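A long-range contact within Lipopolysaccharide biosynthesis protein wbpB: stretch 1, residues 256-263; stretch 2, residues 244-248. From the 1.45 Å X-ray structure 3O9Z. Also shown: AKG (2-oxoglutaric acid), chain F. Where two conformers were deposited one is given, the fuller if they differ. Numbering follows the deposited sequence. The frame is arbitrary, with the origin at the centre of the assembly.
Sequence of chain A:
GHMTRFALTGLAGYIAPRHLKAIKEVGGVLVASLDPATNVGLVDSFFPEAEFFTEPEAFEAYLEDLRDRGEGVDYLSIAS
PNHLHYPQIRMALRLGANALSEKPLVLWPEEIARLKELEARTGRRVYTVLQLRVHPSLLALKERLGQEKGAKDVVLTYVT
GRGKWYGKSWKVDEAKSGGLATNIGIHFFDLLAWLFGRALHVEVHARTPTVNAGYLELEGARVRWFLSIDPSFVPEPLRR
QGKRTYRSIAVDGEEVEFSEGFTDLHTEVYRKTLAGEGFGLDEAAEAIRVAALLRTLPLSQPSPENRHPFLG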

# COMPACT_ATOMS: atom_id res chain seq x y z
N VAL A 256 -33.50 -26.34 7.61
CA VAL A 256 -33.62 -24.88 7.72
C VAL A 256 -32.58 -24.21 6.82
O VAL A 256 -31.38 -24.35 7.08
CB VAL A 256 -33.48 -24.42 9.19
CG1 VAL A 256 -33.48 -22.89 9.33
CG2 VAL A 256 -34.62 -25.01 10.05
N GLU A 257 -33.02 -23.52 5.76
CA GLU A 257 -32.11 -22.77 4.90
C GLU A 257 -32.19 -21.32 5.36
O GLU A 257 -33.29 -20.77 5.38
CB GLU A 257 -32.44 -22.91 3.39
CG GLU A 257 -31.26 -22.68 2.42
CD GLU A 257 -30.77 -21.24 2.31
OE1 GLU A 257 -29.67 -21.01 1.72
OE2 GLU A 257 -31.49 -20.33 2.80
N PHE A 258 -31.06 -20.73 5.74
CA PHE A 258 -31.07 -19.43 6.43
C PHE A 258 -30.38 -18.29 5.70
O PHE A 258 -29.89 -17.36 6.33
CB PHE A 258 -30.51 -19.56 7.86
CG PHE A 258 -29.18 -20.25 7.95
CD1 PHE A 258 -29.13 -21.64 8.10
CD2 PHE A 258 -28.00 -19.52 7.90
CE1 PHE A 258 -27.90 -22.28 8.26
CE2 PHE A 258 -26.76 -20.16 8.04
CZ PHE A 258 -26.72 -21.55 8.22
N SER A 259 -30.36 -18.33 4.38
CA SER A 259 -29.76 -17.26 3.61
C SER A 259 -30.58 -15.97 3.57
O SER A 259 -30.04 -14.86 3.48
CB SER A 259 -29.52 -17.74 2.18
OG SER A 259 -28.43 -18.68 2.15
N GLU A 260 -31.90 -16.13 3.69
CA GLU A 260 -32.74 -14.96 3.51
C GLU A 260 -32.58 -14.06 4.72
O GLU A 260 -32.68 -14.52 5.86
CB GLU A 260 -34.18 -15.41 3.32
CG GLU A 260 -34.41 -15.95 1.91
CD GLU A 260 -35.75 -16.64 1.74
OE1 GLU A 260 -36.35 -16.47 0.65
OE2 GLU A 260 -36.19 -17.35 2.67
N GLY A 261 -32.28 -12.79 4.48
CA GLY A 261 -31.98 -11.86 5.56
C GLY A 261 -30.59 -11.96 6.18
O GLY A 261 -30.28 -11.21 7.10
N PHE A 262 -29.77 -12.89 5.71
CA PHE A 262 -28.38 -12.97 6.19
C PHE A 262 -27.59 -11.65 6.20
O PHE A 262 -26.79 -11.40 7.11
CB PHE A 262 -27.61 -14.01 5.35
CG PHE A 262 -26.21 -14.32 5.86
CD1 PHE A 262 -26.01 -15.21 6.90
CD2 PHE A 262 -25.08 -13.68 5.34
CE1 PHE A 262 -24.73 -15.47 7.39
CE2 PHE A 262 -23.80 -13.95 5.82
CZ PHE A 262 -23.60 -14.88 6.82
N THR A 263 -27.77 -10.82 5.17
CA THR A 263 -27.07 -9.55 5.09
C THR A 263 -27.85 -8.38 5.70
O THR A 263 -27.41 -7.23 5.59
CB THR A 263 -26.78 -9.21 3.64
OG1 THR A 263 -28.02 -9.08 2.92
CG2 THR A 263 -25.95 -10.34 3.01
C1 AKG F . -17.49 -13.09 4.99
O1 AKG F . -17.46 -13.02 3.73
O2 AKG F . -16.50 -12.78 5.67
C2 AKG F . -18.69 -13.41 5.73
O5 AKG F . -18.64 -13.44 6.96
C3 AKG F . -19.97 -13.73 5.01
C4 AKG F . -20.05 -15.25 4.86
C5 AKG F . -21.21 -15.71 3.99
O3 AKG F . -21.41 -15.16 2.90
O4 AKG F . -21.93 -16.63 4.39
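Stretch 2, residues 244-248: RTYRS

Stretch 2 enters as loop at R244 and runs as an extended strand from T245 to S248, antiparallel to the short end of strand at V256 and E257. The register is fixed by one non-hydrogen-bonded pair, E257 with S248, whose CA atoms lie 4.3 Å apart; beyond it stretch 1 leaves the sheet and folds into a type II turn from S259 to F262.

R244 makes no contact with stretch 1. The CA-to-CB bond of T245 points toward stretch 1, and T245 OG1 comes within 3.6 Å of S259 OG. Its carbonyl is tied in less directly: a water donates to T245 O (2.7 Å) and to E257 OE1 (2.9 Å). Y246 directs its CA-to-CB bond away, yet its long side chain brings Y246 CE1 to 3.9 Å from E257 CG, where the aromatic ring meets the aliphatic part of the glutamate.

R247 is the centre of the contact. R247 N donates to E257 OE1 (2.9 Å, nearly linear), so a carboxylate takes the role a strand carbonyl might have filled, while R247 O accepts from F258 N at 2.9 Å. The same carboxylate also receives S259 OG at E257 OE1 (2.7 Å) and S259 N at E257 OE2 (2.8 Å), bracing the start of the turn. R247 CB packs over the F258 ring, 3.9 Å from its centroid. Further out, the guanidinium of R247 lies flat on the ring of F262, centres 4.0 Å apart and planes at 13°, a cation-pi stack that leaves its edge free for polar partners. There R247 NH1 donates to S259 OG (2.9 Å), R247 NE to AKG O4 (2.9 Å) and R247 NH2 to AKG O3 (3.0 Å).

S248 is buried and pairs with E257, their CA-to-CB bonds pointing to the same face of the sheet; S248 CA sits 3.4 Å from V256 O in a CA-H...O contact.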

# COMPACT_ATOMS: atom_id res chain seq x y z
N ARG A 244 -26.14 -18.60 -5.93
CA ARG A 244 -24.72 -18.82 -5.60
C ARG A 244 -24.46 -19.02 -4.12
O ARG A 244 -23.29 -19.07 -3.71
CB ARG A 244 -23.86 -17.69 -6.17
CG ARG A 244 -24.01 -17.63 -7.68
CD ARG A 244 -23.24 -16.51 -8.35
NE ARG A 244 -23.12 -16.92 -9.75
CZ ARG A 244 -22.01 -17.43 -10.28
NH1 ARG A 244 -20.90 -17.52 -9.58
NH2 ARG A 244 -22.03 -17.79 -11.55
N THR A 245 -25.51 -19.12 -3.33
CA THR A 245 -25.40 -19.43 -1.91
C THR A 245 -26.39 -20.53 -1.55
O THR A 245 -27.50 -20.65 -2.11
CB THR A 245 -25.65 -18.24 -0.99
OG1 THR A 245 -27.03 -17.88 -1.05
CG2 THR A 245 -24.76 -17.03 -1.40
N TYR A 246 -26.00 -21.29 -0.54
CA TYR A 246 -26.83 -22.32 0.05
C TYR A 246 -26.32 -22.54 1.46
O TYR A 246 -25.22 -23.06 1.65
CB TYR A 246 -26.75 -23.61 -0.78
CG TYR A 246 -27.57 -24.74 -0.19
CD1 TYR A 246 -28.96 -24.64 -0.11
CD2 TYR A 246 -26.97 -25.90 0.30
CE1 TYR A 246 -29.72 -25.65 0.45
CE2 TYR A 246 -27.73 -26.94 0.84
CZ TYR A 246 -29.10 -26.80 0.91
OH TYR A 246 -29.84 -27.82 1.47
N ARG A 247 -27.11 -22.11 2.45
CA ARG A 247 -26.72 -22.17 3.85
C ARG A 247 -27.79 -22.90 4.62
O ARG A 247 -28.89 -22.37 4.82
CB ARG A 247 -26.49 -20.77 4.45
CG ARG A 247 -25.44 -19.91 3.73
CD ARG A 247 -25.41 -18.54 4.42
NE ARG A 247 -24.60 -17.54 3.73
CZ ARG A 247 -25.09 -16.63 2.88
NH1 ARG A 247 -26.37 -16.70 2.52
NH2 ARG A 247 -24.29 -15.69 2.37
N SER A 248 -27.48 -24.15 4.97
CA SER A 248 -28.52 -25.10 5.39
C SER A 248 -28.07 -25.82 6.66
O SER A 248 -26.94 -26.30 6.76
CB SER A 248 -28.74 -26.14 4.29
OG SER A 248 -29.39 -27.29 4.81
O HOH W 1 -29.99 -20.57 -1.08